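PDB 6LDZ: probable enoyl-CoA hydratase EchA1 (Enoyl hydrase) (Unsaturated acyl-CoA hydratase) (Crotonase) from Mycobacterium tuberculosis, which probably catalyses the hydration of unsaturated acyl-CoA thioesters as a crotonase-family enoyl-CoA hydratase, and is linked to host-mediated ubiquitination that suppresses immunity. Local coordinates for residues A[106-111]-A[126-131]; A[33-38]-A[71-76]. All coordinates share one frame; numbering follows the deposited sequence.

Both contacts are largely buried, but they hold different kinds of element. Contact 1 pairs two neighbouring parallel strands of the central sheet, and its centre lies about 12 Å from that of the chain; contact 2, about 17 Å out by the same measure, joins two irregular loops, each leading into a helix. Regular backbone hydrogen bonds and small apolar side chains dominate 106-111/126-131. In 33-38/71-76, by contrast, the backbone hydrogen bonds follow no continuous ladder, and amide, thiol and carboxylate groups fill in around them. The two meet directly: Tyr-111 O lies 3.2 Å from Cys-72 N, a probable hydrogen bond, and Phe-71 packs against residues 107-111.

Contact 1 of 2, residues A[106-111]-A[126-131]; sequences AAVEGY and IVAARD
The carbonyl oxygen of Ala-106 is approached by two groups of the neighbouring strand: Val-127 N is the hydrogen-bond donor, at 2.7 Å with a nearly straight N-H...O angle of 170°, and Ile-126, its CA 3.3 Å away, adds a weaker CA-H...O contact. The pattern then changes sides. Val-108 N reaches Val-127 O at 2.7 Å, a more bent bond, and Ala-129 N closes the series on Val-108 O at 2.9 Å. Residue 108 thus donates to 127 and accepts from 129, which, with strand directions only 10° apart, establishes a parallel ladder.

Side chains alternate across it. Val-108 shares a face with Ala-106, Ile-126 and Ala-128; its CB lies 4.1 Å from Ala-128 CB, and with CG1 anti to the backbone N (chi1 167°), CG2 falls beside that N and faces Ile-126 CG2. Phe-134 packs on Val-108, Ile-126 and Ala-128, Phe-71 on Ala-106 and Val-108. Ala-107 and Val-127 point the other way, onto helix 192-204.

Beyond the ladder, Glu-109 starts away from the partner strand, but its chain bends at CB-CG and brings OE2 to 3.3 Å from Ala-129 CB. Backbone amides hold the carboxylate, OE2 by Gly-190 N just before helix 192-204 and OE1 by Ala-192 N at its first residue. These donors would offset the like charge of Asp-131, whose OD1 is 4.4 Å from Glu-109 OE2. Running through strand 111-113 and helix 115-122, the connection makes a beta-alpha-beta-type crossover, in keeping with the beta-beta-alpha units of the crotonase fold.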
loop_
_atom_site.group_PDB
_atom_site.type_symbol
_atom_site.label_atom_id
_atom_site.label_comp_id
_atom_site.label_asym_id
_atom_site.label_seq_id
_atom_site.Cartn_x
_atom_site.Cartn_y
_atom_site.Cartn_z
ATOM N N ALA A 106 -18.774 6.856 -2.210
ATOM C CA ALA A 106 -19.098 7.039 -3.619
ATOM C C ALA A 106 -19.714 5.754 -4.166
ATOM O O ALA A 106 -19.154 4.671 -3.978
ATOM C CB ALA A 106 -17.858 7.446 -4.427
ATOM N N ALA A 107 -20.878 5.877 -4.816
ATOM C CA ALA A 107 -21.560 4.762 -5.469
ATOM C C ALA A 107 -21.466 4.962 -6.980
ATOM O O ALA A 107 -22.014 5.939 -7.512
ATOM C CB ALA A 107 -23.020 4.673 -5.027
ATOM N N VAL A 108 -20.789 4.037 -7.663
ATOM C CA VAL A 108 -20.305 4.243 -9.027
ATOM C C VAL A 108 -21.021 3.289 -9.983
ATOM O O VAL A 108 -20.872 2.063 -9.883
ATOM C CB VAL A 108 -18.783 4.048 -9.116
ATOM C CG1 VAL A 108 -18.327 3.944 -10.563
ATOM C CG2 VAL A 108 -18.063 5.167 -8.409
ATOM N N GLU A 109 -21.789 3.860 -10.911
ATOM C CA GLU A 109 -22.314 3.177 -12.095
ATOM C C GLU A 109 -21.540 3.696 -13.309
ATOM O O GLU A 109 -21.085 4.843 -13.310
ATOM C CB GLU A 109 -23.806 3.437 -12.281
ATOM C CG GLU A 109 -24.705 3.004 -11.149
ATOM C CD GLU A 109 -24.955 1.505 -11.082
ATOM O OE1 GLU A 109 -25.484 1.084 -10.024
ATOM O OE2 GLU A 109 -24.651 0.775 -12.055
ATOM N N GLY A 110 -21.371 2.852 -14.323
ATOM C CA GLY A 110 -20.834 3.307 -15.592
ATOM C C GLY A 110 -19.414 3.836 -15.484
ATOM O O GLY A 110 -18.544 3.212 -14.881
ATOM N N TYR A 111 -19.162 5.018 -16.044
ATOM C CA TYR A 111 -17.823 5.591 -16.103
ATOM C C TYR A 111 -17.601 6.586 -14.965
ATOM O O TYR A 111 -18.476 7.409 -14.664
ATOM C CB TYR A 111 -17.602 6.267 -17.456
ATOM C CG TYR A 111 -17.196 5.304 -18.563
ATOM C CD1 TYR A 111 -18.072 4.982 -19.606
ATOM C CD2 TYR A 111 -15.941 4.704 -18.558
ATOM C CE1 TYR A 111 -17.692 4.090 -20.616
ATOM C CE2 TYR A 111 -15.550 3.828 -19.562
ATOM C CZ TYR A 111 -16.425 3.518 -20.582
ATOM O OH TYR A 111 -16.013 2.636 -21.565
ATOM N N ILE A 126 -15.771 3.273 -1.647
ATOM C CA ILE A 126 -16.292 3.243 -3.008
ATOM C C ILE A 126 -17.098 1.973 -3.198
ATOM O O ILE A 126 -16.599 0.869 -2.932
ATOM C CB ILE A 126 -15.181 3.328 -4.070
ATOM C CG1 ILE A 126 -14.419 4.666 -3.951
ATOM C CG2 ILE A 126 -15.779 3.121 -5.470
ATOM C CD1 ILE A 126 -13.178 4.747 -4.839
ATOM N N VAL A 127 -18.347 2.134 -3.636
ATOM C CA VAL A 127 -19.200 1.029 -4.048
ATOM C C VAL A 127 -19.347 1.162 -5.556
ATOM O O VAL A 127 -19.659 2.254 -6.049
ATOM C CB VAL A 127 -20.565 1.072 -3.330
ATOM C CG1 VAL A 127 -21.494 -0.040 -3.825
ATOM C CG2 VAL A 127 -20.392 1.022 -1.790
ATOM N N ALA A 128 -19.075 0.079 -6.294
ATOM C CA ALA A 128 -19.030 0.142 -7.755
ATOM C C ALA A 128 -19.754 -1.041 -8.383
ATOM O O ALA A 128 -19.558 -2.191 -7.968
ATOM C CB ALA A 128 -17.582 0.182 -8.277
ATOM N N ALA A 129 -20.553 -0.758 -9.412
ATOM C CA ALA A 129 -21.195 -1.830 -10.160
ATOM C C ALA A 129 -20.141 -2.659 -10.890
ATOM O O ALA A 129 -19.092 -2.147 -11.291
ATOM C CB ALA A 129 -22.212 -1.260 -11.146
ATOM N N ARG A 130 -20.428 -3.957 -11.040
ATOM C CA ARG A 130 -19.495 -4.880 -11.677
ATOM C C ARG A 130 -19.096 -4.421 -13.076
ATOM O O ARG A 130 -18.013 -4.778 -13.556
ATOM C CB ARG A 130 -20.117 -6.276 -11.748
ATOM C CG ARG A 130 -19.133 -7.421 -11.672
ATOM C CD ARG A 130 -19.874 -8.739 -11.512
ATOM N NE ARG A 130 -20.404 -8.886 -10.161
ATOM C CZ ARG A 130 -19.657 -9.192 -9.104
ATOM N NH1 ARG A 130 -18.351 -9.387 -9.248
ATOM N NH2 ARG A 130 -20.212 -9.304 -7.903
ATOM N N ASP A 131 -19.946 -3.635 -13.740
ATOM C CA ASP A 131 -19.696 -3.172 -15.099
ATOM C C ASP A 131 -19.257 -1.722 -15.154
ATOM O O ASP A 131 -19.319 -1.112 -16.220
ATOM C CB ASP A 131 -20.943 -3.356 -15.975
ATOM C CG ASP A 131 -22.137 -2.543 -15.480
ATOM O OD1 ASP A 131 -22.115 -2.078 -14.312
ATOM O OD2 ASP A 131 -23.100 -2.377 -16.260
#

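Contact 2 of 2, residues A[33-38]-A[71-76]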
loop_
_atom_site.group_PDB
_atom_site.type_symbol
_atom_site.label_atom_id
_atom_site.label_comp_id
_atom_site.label_asym_id
_atom_site.label_seq_id
_atom_site.Cartn_x
_atom_site.Cartn_y
_atom_site.Cartn_z
ATOM N N LYS A 33 -27.422 14.050 -19.314
ATOM C CA LYS A 33 -27.159 14.215 -20.744
ATOM C C LYS A 33 -25.710 14.652 -21.007
ATOM O O LYS A 33 -25.170 14.398 -22.092
ATOM C CB LYS A 33 -28.151 15.208 -21.350
ATOM C CG LYS A 33 -29.580 14.655 -21.459
ATOM C CD LYS A 33 -30.652 15.756 -21.657
ATOM C CE LYS A 33 -31.225 15.768 -23.083
ATOM N NZ LYS A 33 -32.320 16.790 -23.301
ATOM N N ALA A 34 -25.056 15.294 -20.031
ATOM C CA ALA A 34 -23.629 15.595 -20.113
ATOM C C ALA A 34 -22.779 14.589 -19.349
ATOM O O ALA A 34 -21.665 14.922 -18.941
ATOM C CB ALA A 34 -23.350 17.011 -19.608
ATOM N N LYS A 35 -23.302 13.380 -19.119
ATOM C CA LYS A 35 -22.583 12.310 -18.416
ATOM C C LYS A 35 -22.099 12.763 -17.035
ATOM O O LYS A 35 -21.045 12.326 -16.549
ATOM C CB LYS A 35 -21.426 11.770 -19.269
ATOM C CG LYS A 35 -21.734 11.714 -20.784
ATOM C CD LYS A 35 -20.471 11.718 -21.662
ATOM C CE LYS A 35 -20.799 12.107 -23.113
ATOM N NZ LYS A 35 -19.833 11.548 -24.107
ATOM N N ASN A 36 -22.884 13.646 -16.400
ATOM C CA ASN A 36 -22.631 14.142 -15.044
ATOM C C ASN A 36 -21.269 14.813 -14.895
ATOM O O ASN A 36 -20.666 14.781 -13.817
ATOM C CB ASN A 36 -22.787 13.019 -14.029
ATOM C CG ASN A 36 -24.200 12.575 -13.928
ATOM O OD1 ASN A 36 -25.112 13.409 -13.916
ATOM N ND2 ASN A 36 -24.418 11.261 -13.929
ATOM N N ALA A 37 -20.783 15.434 -15.966
ATOM C CA ALA A 37 -19.531 16.167 -15.873
ATOM C C ALA A 37 -19.698 17.370 -14.952
ATOM O O ALA A 37 -20.782 17.947 -14.831
ATOM C CB ALA A 37 -19.058 16.613 -17.262
ATOM N N VAL A 38 -18.600 17.758 -14.314
ATOM C CA VAL A 38 -18.600 18.809 -13.298
ATOM C C VAL A 38 -18.412 20.161 -13.980
ATOM O O VAL A 38 -17.343 20.442 -14.534
ATOM C CB VAL A 38 -17.497 18.572 -12.260
ATOM C CG1 VAL A 38 -17.533 19.654 -11.185
ATOM C CG2 VAL A 38 -17.619 17.172 -11.656
ATOM N N PHE A 71 -21.431 7.662 -13.315
ATOM C CA PHE A 71 -20.994 8.404 -12.136
ATOM C C PHE A 71 -20.607 9.846 -12.467
ATOM O O PHE A 71 -21.241 10.787 -11.978
ATOM C CB PHE A 71 -19.826 7.692 -11.447
ATOM C CG PHE A 71 -19.421 8.333 -10.138
ATOM C CD1 PHE A 71 -20.237 8.233 -9.013
ATOM C CD2 PHE A 71 -18.234 9.052 -10.045
ATOM C CE1 PHE A 71 -19.868 8.834 -7.804
ATOM C CE2 PHE A 71 -17.857 9.651 -8.851
ATOM C CZ PHE A 71 -18.675 9.542 -7.722
ATOM N N CYS A 72 -19.571 10.029 -13.287
ATOM C CA CYS A 72 -19.021 11.352 -13.577
ATOM C C CYS A 72 -17.908 11.263 -14.616
ATOM O O CYS A 72 -16.882 10.616 -14.374
ATOM C CB CYS A 72 -18.490 12.011 -12.301
ATOM S SG CYS A 72 -17.743 13.648 -12.569
ATOM N N ALA A 73 -18.090 11.922 -15.766
ATOM C CA ALA A 73 -17.113 11.896 -16.851
ATOM C C ALA A 73 -15.896 12.788 -16.598
ATOM O O ALA A 73 -14.976 12.811 -17.422
ATOM C CB ALA A 73 -17.779 12.310 -18.173
ATOM N N GLY A 74 -15.859 13.515 -15.506
ATOM C CA GLY A 74 -14.766 14.423 -15.230
ATOM C C GLY A 74 -15.246 15.858 -15.293
ATOM O O GLY A 74 -16.447 16.148 -15.288
ATOM N N MET A 75 -14.288 16.773 -15.355
ATOM C CA MET A 75 -14.680 18.166 -15.502
ATOM C C MET A 75 -15.341 18.357 -16.867
ATOM O O MET A 75 -14.917 17.776 -17.871
ATOM C CB MET A 75 -13.475 19.098 -15.341
ATOM C CG MET A 75 -13.822 20.553 -15.643
ATOM S SD MET A 75 -12.384 21.593 -15.754
ATOM C CE MET A 75 -12.004 21.830 -14.038
ATOM N N ASP A 76 -16.418 19.135 -16.893
ATOM C CA ASP A 76 -17.066 19.436 -18.160
ATOM C C ASP A 76 -16.081 20.123 -19.093
ATOM O O ASP A 76 -15.542 21.185 -18.765
ATOM C CB ASP A 76 -18.287 20.327 -17.939
ATOM C CG ASP A 76 -19.122 20.460 -19.185
ATOM O OD1 ASP A 76 -20.144 19.745 -19.313
ATOM O OD2 ASP A 76 -18.699 21.211 -20.081
#
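Val-38 and Cys-72 meet side by side: the CG2 branch of Val-38 touches Cys-72 SG at 3.6 Å. The sulfur is put there by a chi1 of 178°, which holds SG anti to Cys-72 N; SG also accepts a long bond from Gly-74 N (3.5 Å), tying the turn to its own side chain. Leu-119 of helix 115-122 packs on both Val-38 and Cys-72.

The Ala-37 methyl, CB, abuts both Gly-74 O (3.3 Å) and Asp-76 CA (3.6 Å). Of the Lys-35 side chain, CB meets Ala-73 CB at 3.8 Å, and the extended chain beyond leads away. Asn-36 lays its CB against Phe-71 O (3.4 Å); its amide is fixed outside the pair, ND2 by Ser-70 O and Gly-67 O, OD1 by Arg-31 N.

Three backbone hydrogen bonds join the segments. Ala-73 N donates to Lys-35 O, and Val-38 N to Gly-74 O at 2.9 Å. Asp-76 N approaches Val-38 O from well above the carbonyl plane, 51° out of it, yet the N-H itself points almost straight at the oxygen.

Asp-76 is the N-cap of helix 77-81: OD2 takes Ala-79 N, and OD1 forms a salt bridge with Arg-31, which also binds Ala-37 O. Together these bonds fix the peptides of loop 71-76, which, as in other crotonases, probably contributes an N-H to the oxyanion hole.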